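Local coordinates for protein Cry37AA1 (Bacillus thuringiensis, PDB 4RHZ) that probably acts as the smaller, calcium-binding C2-fold partner of Cry23Aa1 in a binary insecticidal toxin complex, at residues B[94-99]-B[107-112]; B[10-15]-B[39-44]; B[73-78]-B[119-124]. One frame throughout, in Å; residues are numbered along the deposited sequence.

Interaction 1. Residues B[94-99]-B[107-112]. With CA (calcium ion), chain D.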
loop_
_atom_site.group_PDB
_atom_site.type_symbol
_atom_site.label_atom_id
_atom_site.label_comp_id
_atom_site.label_asym_id
_atom_site.label_seq_id
_atom_site.Cartn_x
_atom_site.Cartn_y
_atom_site.Cartn_z
ATOM N N PRO B 94 -6.821 25.679 5.032
ATOM C CA PRO B 94 -7.317 25.887 3.687
ATOM C C PRO B 94 -6.258 26.441 2.743
ATOM O O PRO B 94 -6.480 26.440 1.579
ATOM C CB PRO B 94 -8.502 26.878 3.861
ATOM C CG PRO B 94 -8.149 27.732 5.109
ATOM C CD PRO B 94 -7.456 26.581 6.031
ATOM N N SER B 95 -5.092 26.844 3.193
ATOM C CA SER B 95 -4.133 27.224 2.214
ATOM C C SER B 95 -3.566 25.990 1.479
ATOM O O SER B 95 -2.847 26.126 0.484
ATOM C CB SER B 95 -3.002 28.032 2.857
ATOM O OG SER B 95 -2.388 27.194 3.833
ATOM N N GLN B 96 -3.862 24.783 1.933
ATOM C CA GLN B 96 -3.192 23.642 1.320
ATOM C C GLN B 96 -4.133 22.945 0.362
ATOM O O GLN B 96 -5.100 22.305 0.825
ATOM C CB GLN B 96 -2.714 22.631 2.403
ATOM C CG GLN B 96 -2.239 21.302 1.756
ATOM C CD GLN B 96 -1.939 20.191 2.777
ATOM O OE1 GLN B 96 -2.823 19.707 3.496
ATOM N NE2 GLN B 96 -0.695 19.800 2.837
ATOM N N LYS B 97 -3.798 22.989 -0.932
ATOM C CA LYS B 97 -4.514 22.337 -1.977
ATOM C C LYS B 97 -3.777 21.093 -2.444
ATOM O O LYS B 97 -2.546 21.161 -2.721
ATOM C CB LYS B 97 -4.652 23.284 -3.202
ATOM C CG LYS B 97 -5.897 24.206 -3.109
ATOM C CD LYS B 97 -5.603 25.387 -2.183
ATOM C CE LYS B 97 -6.768 26.446 -2.218
ATOM N NZ LYS B 97 -6.664 27.385 -1.029
ATOM N N VAL B 98 -4.482 19.949 -2.522
ATOM C CA VAL B 98 -3.830 18.692 -3.033
ATOM C C VAL B 98 -4.732 18.085 -4.056
ATOM O O VAL B 98 -5.911 17.914 -3.784
ATOM C CB VAL B 98 -3.507 17.626 -1.866
ATOM C CG1 VAL B 98 -2.596 16.475 -2.372
ATOM C CG2 VAL B 98 -2.793 18.316 -0.673
ATOM N N CYS B 99 -4.196 17.752 -5.229
ATOM C CA CYS B 99 -4.991 17.207 -6.319
ATOM C C CYS B 99 -4.635 15.701 -6.557
ATOM O O CYS B 99 -3.546 15.278 -6.255
ATOM C CB CYS B 99 -4.664 18.009 -7.638
ATOM S SG CYS B 99 -4.706 19.877 -7.355
ATOM N N ARG B 107 -4.332 13.340 0.935
ATOM C CA ARG B 107 -4.319 13.728 2.327
ATOM C C ARG B 107 -4.136 15.259 2.487
ATOM O O ARG B 107 -3.163 15.852 1.927
ATOM C CB ARG B 107 -3.123 13.026 3.011
ATOM C CG ARG B 107 -2.900 13.427 4.405
ATOM C CD ARG B 107 -1.911 12.498 5.160
ATOM N NE ARG B 107 -1.511 13.138 6.420
ATOM C CZ ARG B 107 -1.062 12.507 7.524
ATOM N NH1 ARG B 107 -0.994 11.151 7.586
ATOM N NH2 ARG B 107 -0.725 13.248 8.595
ATOM N N LEU B 108 -4.999 15.855 3.308
ATOM C CA LEU B 108 -4.824 17.193 3.786
ATOM C C LEU B 108 -4.265 17.106 5.197
ATOM O O LEU B 108 -4.873 16.397 6.009
ATOM C CB LEU B 108 -6.195 17.902 3.811
ATOM C CG LEU B 108 -7.030 17.808 2.533
ATOM C CD1 LEU B 108 -8.286 18.719 2.660
ATOM C CD2 LEU B 108 -6.176 18.237 1.362
ATOM N N ASP B 109 -3.148 17.807 5.486
ATOM C CA ASP B 109 -2.478 17.703 6.779
ATOM C C ASP B 109 -2.950 18.692 7.806
ATOM O O ASP B 109 -3.263 19.858 7.496
ATOM C CB ASP B 109 -0.903 17.809 6.655
ATOM C CG ASP B 109 -0.366 16.853 5.634
ATOM O OD1 ASP B 109 0.128 17.293 4.529
ATOM O OD2 ASP B 109 -0.536 15.627 5.888
ATOM N N GLY B 110 -2.908 18.255 9.064
ATOM C CA GLY B 110 -3.371 19.106 10.186
ATOM C C GLY B 110 -2.189 19.605 10.968
ATOM O O GLY B 110 -1.075 19.671 10.449
ATOM N N ASP B 111 -2.411 19.954 12.232
ATOM C CA ASP B 111 -1.363 20.575 13.003
ATOM C C ASP B 111 -0.542 19.539 13.748
ATOM O O ASP B 111 0.420 19.899 14.485
ATOM C CB ASP B 111 -1.905 21.703 13.925
ATOM C CG ASP B 111 -2.968 21.192 14.924
ATOM O OD1 ASP B 111 -3.286 19.975 14.909
ATOM O OD2 ASP B 111 -3.450 22.008 15.738
ATOM N N GLU B 112 -0.830 18.276 13.497
ATOM C CA GLU B 112 -0.055 17.169 14.126
ATOM C C GLU B 112 -0.107 16.019 13.174
ATOM O O GLU B 112 -1.040 15.983 12.323
ATOM C CB GLU B 112 -0.691 16.655 15.448
ATOM C CG GLU B 112 -0.846 17.692 16.519
ATOM C CD GLU B 112 -1.247 17.054 17.907
ATOM O OE1 GLU B 112 -2.233 17.497 18.476
ATOM O OE2 GLU B 112 -0.581 16.124 18.417
HETATM CA CA CA D . -4.302 18.840 18.611
HETATM O O HOH W 1 -3.713 21.290 5.413
HETATM O O HOH W 2 -4.637 18.295 16.233
HETATM O O HOH W 3 -3.640 20.739 18.427
HETATM O O HOH W 4 -5.652 16.576 18.526
#

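Interaction 2. Residues B[10-15]-B[39-44]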
loop_
_atom_site.group_PDB
_atom_site.type_symbol
_atom_site.label_atom_id
_atom_site.label_comp_id
_atom_site.label_asym_id
_atom_site.label_seq_id
_atom_site.Cartn_x
_atom_site.Cartn_y
_atom_site.Cartn_z
ATOM N N ILE B 10 -14.678 10.583 2.494
ATOM C CA ILE B 10 -13.817 11.373 3.243
ATOM C C ILE B 10 -13.627 10.737 4.611
ATOM O O ILE B 10 -14.629 10.338 5.246
ATOM C CB ILE B 10 -14.497 12.749 3.473
ATOM C CG1 ILE B 10 -14.903 13.404 2.114
ATOM C CG2 ILE B 10 -13.655 13.598 4.349
ATOM C CD1 ILE B 10 -15.610 14.735 2.275
ATOM N N ASN B 11 -12.360 10.691 5.090
ATOM C CA ASN B 11 -12.056 10.185 6.409
ATOM C C ASN B 11 -11.345 11.179 7.238
ATOM O O ASN B 11 -10.401 11.809 6.752
ATOM C CB ASN B 11 -11.205 8.937 6.268
ATOM C CG ASN B 11 -12.053 7.731 6.016
ATOM O OD1 ASN B 11 -12.689 7.260 6.930
ATOM N ND2 ASN B 11 -12.132 7.264 4.777
ATOM N N PHE B 12 -11.788 11.311 8.498
ATOM C CA PHE B 12 -11.256 12.264 9.431
ATOM C C PHE B 12 -10.432 11.558 10.514
ATOM O O PHE B 12 -10.836 10.542 10.991
ATOM C CB PHE B 12 -12.402 13.003 10.094
ATOM C CG PHE B 12 -13.356 13.703 9.118
ATOM C CD1 PHE B 12 -14.453 13.017 8.573
ATOM C CD2 PHE B 12 -13.168 15.074 8.793
ATOM C CE1 PHE B 12 -15.342 13.675 7.701
ATOM C CE2 PHE B 12 -14.038 15.740 7.952
ATOM C CZ PHE B 12 -15.147 15.053 7.387
ATOM N N TYR B 13 -9.307 12.140 10.951
ATOM C CA TYR B 13 -8.412 11.508 11.904
ATOM C C TYR B 13 -7.976 12.565 12.866
ATOM O O TYR B 13 -7.683 13.684 12.417
ATOM C CB TYR B 13 -7.188 10.943 11.193
ATOM C CG TYR B 13 -7.514 9.878 10.229
ATOM C CD1 TYR B 13 -7.571 8.522 10.629
ATOM C CD2 TYR B 13 -7.786 10.194 8.913
ATOM C CE1 TYR B 13 -7.911 7.473 9.670
ATOM C CE2 TYR B 13 -8.064 9.215 7.980
ATOM C CZ TYR B 13 -8.153 7.839 8.357
ATOM O OH TYR B 13 -8.455 6.883 7.374
ATOM N N ASN B 14 -7.937 12.232 14.170
ATOM C CA ASN B 14 -7.436 13.133 15.246
ATOM C C ASN B 14 -7.098 12.201 16.407
ATOM O O ASN B 14 -8.013 11.670 17.017
ATOM C CB ASN B 14 -8.524 14.120 15.662
ATOM C CG ASN B 14 -8.016 15.340 16.494
ATOM O OD1 ASN B 14 -6.827 15.694 16.581
ATOM N ND2 ASN B 14 -8.978 16.029 17.073
ATOM N N GLU B 15 -5.811 11.921 16.650
ATOM C CA GLU B 15 -5.383 11.028 17.742
ATOM C C GLU B 15 -5.847 11.576 19.099
ATOM O O GLU B 15 -5.528 12.715 19.445
ATOM C CB GLU B 15 -3.881 10.918 17.794
ATOM C CG GLU B 15 -3.446 9.503 18.061
ATOM C CD GLU B 15 -1.972 9.366 18.417
ATOM O OE1 GLU B 15 -1.533 9.795 19.477
ATOM O OE2 GLU B 15 -1.250 8.748 17.638
ATOM N N GLU B 39 -18.406 22.743 -2.288
ATOM C CA GLU B 39 -18.335 21.901 -1.106
ATOM C C GLU B 39 -18.719 20.466 -1.334
ATOM O O GLU B 39 -19.701 20.162 -2.032
ATOM C CB GLU B 39 -19.083 22.413 0.130
ATOM C CG GLU B 39 -20.241 23.240 -0.120
ATOM C CD GLU B 39 -19.831 24.671 -0.391
ATOM O OE1 GLU B 39 -19.921 25.039 -1.600
ATOM O OE2 GLU B 39 -19.440 25.389 0.582
ATOM N N ILE B 40 -17.881 19.600 -0.780
ATOM C CA ILE B 40 -18.186 18.178 -0.690
ATOM C C ILE B 40 -18.494 17.769 0.756
ATOM O O ILE B 40 -18.977 16.673 1.005
ATOM C CB ILE B 40 -17.064 17.303 -1.364
ATOM C CG1 ILE B 40 -15.762 17.317 -0.543
ATOM C CG2 ILE B 40 -16.866 17.799 -2.805
ATOM C CD1 ILE B 40 -14.693 16.230 -0.948
ATOM N N TRP B 41 -18.260 18.680 1.693
ATOM C CA TRP B 41 -18.597 18.437 3.059
ATOM C C TRP B 41 -18.573 19.743 3.804
ATOM O O TRP B 41 -17.666 20.550 3.619
ATOM C CB TRP B 41 -17.585 17.479 3.722
ATOM C CG TRP B 41 -17.769 17.337 5.198
ATOM C CD1 TRP B 41 -18.597 16.449 5.829
ATOM C CD2 TRP B 41 -17.131 18.106 6.238
ATOM N NE1 TRP B 41 -18.536 16.630 7.201
ATOM C CE2 TRP B 41 -17.618 17.607 7.483
ATOM C CE3 TRP B 41 -16.183 19.154 6.243
ATOM C CZ2 TRP B 41 -17.208 18.132 8.723
ATOM C CZ3 TRP B 41 -15.741 19.659 7.448
ATOM C CH2 TRP B 41 -16.274 19.147 8.704
ATOM N N LYS B 42 -19.522 19.897 4.723
ATOM C CA LYS B 42 -19.703 21.123 5.514
ATOM C C LYS B 42 -20.370 20.771 6.862
ATOM O O LYS B 42 -21.353 20.011 6.904
ATOM C CB LYS B 42 -20.606 22.097 4.742
ATOM C CG LYS B 42 -20.654 23.517 5.315
ATOM C CD LYS B 42 -21.666 24.356 4.507
ATOM C CE LYS B 42 -21.924 25.712 5.206
ATOM N NZ LYS B 42 -20.869 26.733 4.843
ATOM N N GLN B 43 -19.840 21.286 7.960
ATOM C CA GLN B 43 -20.505 21.119 9.238
ATOM C C GLN B 43 -20.149 22.338 10.040
ATOM O O GLN B 43 -18.954 22.617 10.246
ATOM C CB GLN B 43 -20.039 19.831 9.966
ATOM C CG GLN B 43 -20.471 19.727 11.469
ATOM C CD GLN B 43 -21.990 19.765 11.619
ATOM O OE1 GLN B 43 -22.705 18.861 11.144
ATOM N NE2 GLN B 43 -22.499 20.821 12.267
ATOM N N ASP B 44 -21.176 23.081 10.475
ATOM C CA ASP B 44 -20.971 24.252 11.313
ATOM C C ASP B 44 -20.550 23.874 12.705
ATOM O O ASP B 44 -20.897 22.804 13.209
ATOM C CB ASP B 44 -22.208 25.122 11.372
ATOM C CG ASP B 44 -22.565 25.701 10.033
ATOM O OD1 ASP B 44 -23.768 25.900 9.859
ATOM O OD2 ASP B 44 -21.676 25.925 9.162
#

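Interaction 3. Residues B[73-78]-B[119-124]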
loop_
_atom_site.group_PDB
_atom_site.type_symbol
_atom_site.label_atom_id
_atom_site.label_comp_id
_atom_site.label_asym_id
_atom_site.label_seq_id
_atom_site.Cartn_x
_atom_site.Cartn_y
_atom_site.Cartn_z
ATOM N N MET B 73 -8.681 16.414 -9.811
ATOM C CA MET B 73 -9.533 17.095 -8.903
ATOM C C MET B 73 -8.678 17.560 -7.786
ATOM O O MET B 73 -7.742 16.845 -7.391
ATOM C CB MET B 73 -10.647 16.112 -8.500
ATOM C CG MET B 73 -11.629 16.681 -7.537
ATOM S SD MET B 73 -13.409 16.344 -7.856
ATOM C CE MET B 73 -13.614 15.151 -9.042
ATOM N N CYS B 74 -8.945 18.767 -7.277
ATOM C CA CYS B 74 -8.091 19.374 -6.316
ATOM C C CYS B 74 -8.903 19.620 -5.095
ATOM O O CYS B 74 -10.063 19.955 -5.222
ATOM C CB CYS B 74 -7.505 20.681 -6.884
ATOM S SG CYS B 74 -6.453 20.408 -8.334
ATOM N N PHE B 75 -8.333 19.469 -3.889
ATOM C CA PHE B 75 -9.174 19.500 -2.688
ATOM C C PHE B 75 -8.513 20.372 -1.664
ATOM O O PHE B 75 -7.273 20.428 -1.607
ATOM C CB PHE B 75 -9.328 18.087 -2.086
ATOM C CG PHE B 75 -9.972 17.084 -2.989
ATOM C CD1 PHE B 75 -9.194 16.256 -3.796
ATOM C CD2 PHE B 75 -11.352 16.918 -2.999
ATOM C CE1 PHE B 75 -9.788 15.310 -4.663
ATOM C CE2 PHE B 75 -11.986 15.910 -3.818
ATOM C CZ PHE B 75 -11.219 15.139 -4.682
ATOM N N TYR B 76 -9.297 20.998 -0.798
ATOM C CA TYR B 76 -8.720 21.657 0.390
ATOM C C TYR B 76 -9.763 21.817 1.420
ATOM O O TYR B 76 -10.949 21.728 1.111
ATOM C CB TYR B 76 -8.180 23.045 0.042
ATOM C CG TYR B 76 -9.221 24.104 -0.410
ATOM C CD1 TYR B 76 -9.608 25.100 0.455
ATOM C CD2 TYR B 76 -9.750 24.115 -1.704
ATOM C CE1 TYR B 76 -10.487 26.099 0.067
ATOM C CE2 TYR B 76 -10.661 25.107 -2.103
ATOM C CZ TYR B 76 -10.987 26.092 -1.197
ATOM O OH TYR B 76 -11.840 27.096 -1.492
ATOM N N GLY B 77 -9.340 22.114 2.630
ATOM C CA GLY B 77 -10.257 22.089 3.728
ATOM C C GLY B 77 -9.818 23.045 4.805
ATOM O O GLY B 77 -8.603 23.329 4.963
ATOM N N ASP B 78 -10.815 23.538 5.531
ATOM C CA ASP B 78 -10.631 24.214 6.791
ATOM C C ASP B 78 -11.393 23.354 7.791
ATOM O O ASP B 78 -12.611 23.496 7.939
ATOM C CB ASP B 78 -11.310 25.613 6.771
ATOM C CG ASP B 78 -11.005 26.431 8.020
ATOM O OD1 ASP B 78 -10.614 25.885 9.092
ATOM O OD2 ASP B 78 -11.031 27.673 7.888
ATOM N N ILE B 119 -9.244 11.994 1.209
ATOM C CA ILE B 119 -10.390 12.040 0.350
ATOM C C ILE B 119 -10.129 11.163 -0.816
ATOM O O ILE B 119 -9.084 11.244 -1.459
ATOM C CB ILE B 119 -10.652 13.505 -0.219
ATOM C CG1 ILE B 119 -11.067 14.466 0.870
ATOM C CG2 ILE B 119 -11.876 13.550 -1.146
ATOM C CD1 ILE B 119 -10.029 15.285 1.302
ATOM N N LYS B 120 -11.110 10.357 -1.154
ATOM C CA LYS B 120 -11.019 9.435 -2.263
ATOM C C LYS B 120 -12.202 9.764 -3.116
ATOM O O LYS B 120 -13.201 10.161 -2.554
ATOM C CB LYS B 120 -11.266 8.067 -1.640
ATOM C CG LYS B 120 -11.634 7.007 -2.567
ATOM C CD LYS B 120 -12.172 5.785 -1.796
ATOM C CE LYS B 120 -12.395 4.645 -2.785
ATOM N NZ LYS B 120 -13.128 3.515 -2.124
ATOM N N TYR B 121 -12.123 9.635 -4.445
ATOM C CA TYR B 121 -13.290 9.931 -5.241
ATOM C C TYR B 121 -13.343 9.022 -6.417
ATOM O O TYR B 121 -12.305 8.559 -6.826
ATOM C CB TYR B 121 -13.307 11.409 -5.719
ATOM C CG TYR B 121 -12.307 11.817 -6.791
ATOM C CD1 TYR B 121 -12.722 12.024 -8.105
ATOM C CD2 TYR B 121 -10.960 12.039 -6.479
ATOM C CE1 TYR B 121 -11.822 12.426 -9.103
ATOM C CE2 TYR B 121 -10.048 12.508 -7.473
ATOM C CZ TYR B 121 -10.495 12.692 -8.775
ATOM O OH TYR B 121 -9.584 13.092 -9.756
ATOM N N SER B 122 -14.546 8.811 -6.963
ATOM C CA SER B 122 -14.728 8.032 -8.181
ATOM C C SER B 122 -15.867 8.623 -8.999
ATOM O O SER B 122 -16.724 9.341 -8.464
ATOM C CB SER B 122 -15.062 6.550 -7.858
ATOM O OG SER B 122 -16.228 6.440 -7.054
ATOM N N LEU B 123 -15.902 8.276 -10.276
ATOM C CA LEU B 123 -16.872 8.843 -11.258
ATOM C C LEU B 123 -17.544 7.776 -12.112
ATOM O O LEU B 123 -16.849 6.846 -12.564
ATOM C CB LEU B 123 -16.103 9.702 -12.276
ATOM C CG LEU B 123 -15.142 10.661 -11.586
ATOM C CD1 LEU B 123 -14.110 11.182 -12.550
ATOM C CD2 LEU B 123 -15.979 11.776 -10.962
ATOM N N THR B 124 -18.843 7.978 -12.376
ATOM C CA THR B 124 -19.619 7.206 -13.360
ATOM C C THR B 124 -20.519 8.172 -14.103
ATOM O O THR B 124 -21.032 9.096 -13.492
ATOM C CB THR B 124 -20.570 6.126 -12.725
ATOM O OG1 THR B 124 -21.376 6.699 -11.672
ATOM C CG2 THR B 124 -19.770 4.946 -12.213
#

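Interaction 1. Residues B[94-99]-B[107-112]
Arg107 O lies 3.6 Å from Val98 CG2, while the Arg107 side chain runs the other way and puts NE 2.7 Å from OD2 of Asp109, a salt bridge along one strand. Leu108 slides past Val98 in the opposite direction, CD2 against CG2, the one apolar touch between 94-99 and 107-112. At Asp109 the contact turns polar. Gln96 reaches out as an extended chain, chi1 of 170° turning CG away from its own N, and its amide grips Asp109 twice: Asp109 N gives its hydrogen to a lone pair of Gln96 OE1 in the carbonyl plane (2.8 Å), and Gln96 NE2 bonds the anti side of Asp109 OD1 at 3.1 Å, 29° out of the carboxylate plane. A water sits 2.6 Å from both Gln96 OE1 and Asp109 O. Beyond the strand, Asp111 holds two of the calcium's waters, and Glu112 OE1 binds the calcium ion itself at 2.5 Å, with Asp89 as a further ligand. The contact joins 89-100 and 105-110, the strands outermost in the two sheets within this chain; Val98 pairs with Phe75, Leu108 with Val117, and Arg107 extends its sheet into a strand of the Cry23Aa1 chain.

Interaction 2. Residues B[10-15]-B[39-44]
Phe12 pushes the CZ corner of its ring into the face of Trp41, and this is one of two bumps in the contact. CZ sits over the middle of the indole, 3.6 Å from Trp41 CE2, while Phe12 CE2 lies nearer Trp41 CZ2, on the six-membered side. The two side chains come from opposite directions, and their planes meet at 55° with the Phe12 ring and the six-membered ring of Trp41 centred 5.0 Å apart: an edge-to-face pair, well short of perpendicular. With CG anti to the backbone N (chi1 172°), the Trp41 indole is carried out from its strand toward 10-15. On the far side of the indole lies the backbone N of Gln43.

The second bump is the CD1 methyl of Ile10. It enters the notch between Ile40 and Trp41, 3.7 Å from Ile40 CD1 and equally close to Trp41 CB. That these neighbours both line the notch is consistent with the classic beta bulge here in strand 38-43, where Ile40 and Trp41 both face Ile27 of the adjacent strand. The contact lies between the two antiparallel sheets of a C2-type beta sandwich, strand 4-13 in one and strand 38-43, outermost within this chain, in the other.

Ile10 also shapes the first bump: its CG2 methyl lies 3.6 Å above one face of the Phe12 ring, toward the rim, so the phenyl is backed by its own strand as it meets the indole. All four side chains are buried, and no hydrogen bond crosses between 10-15 and 39-44. Val79 of strand 73-81 and Pro23 of a loop each pack on both Phe12 and Trp41, and Tyr56 adds a further edge-to-face ring to Trp41.

Interaction 3. Residues B[73-78]-B[119-124]
Phe75 and Met73 meet Ile119 and Tyr121 in the core of the C2-type beta sandwich, where strand 73-81 of one sheet faces strand 115-125 of the other. The axes of 73-78 and 119-124 approach to 9.6 Å and run roughly antiparallel, at 146°, a spacing bridged by side chains with no hydrogen bond across.

Two contacts use ring faces. The CG2 methyl of Ile119 stands over one face of Phe75 as a CH-pi contact, 3.9 Å from the ring centroid and offset toward the rim on the CE2 side. Met73 lies over a face of Tyr121: its SD is 4.6 Å from the ring centroid and 18° off the normal, a Met-aromatic contact. The Met73 chain is unusually bent at chi2 and chi3; as modelled, CE lies by CD1 and CE1 of Tyr121, though its exact place is somewhat doubtful, while CB rests near CZ.

The aromatic pair is different in kind. Phe75 and Tyr121 have planes at 59° and centroids 5.6 Å apart, an oblique meeting in which Phe75 CZ approaches Tyr121 CD2. Phe8 of strand 4-13 packs against Met73, Phe75 and Tyr121 alike, and Val106 touches Phe75 and Ile119.

The polar end of Tyr121 is satisfied outside the two segments: its OH is hydrogen-bonded to the backbone O of Ser100.

Overall arrangement
All three contacts join the same two four-stranded antiparallel sheets of the sandwich, their centres about 12 Å apart pairwise. Interaction 2 closes first along the chain; interaction 3 then spans 73-124, with interaction 1 lying within that span. Interactions 1 and 3 use neighbouring strands in both sheets and are tied directly by the Cys74-Cys99 disulfide, SG to SG 2.1 Å. Interactions 2 and 3 share one apolar core, where Ile40 CD1 reaches Ile119 CG2 at 3.9 Å; interactions 1 and 2 do not touch. Interactions 2 and 3 thus help fill the buried interior, while the partly buried, largely polar interaction 1 ties the sheets together at the side where the Cry23Aa1 chain docks.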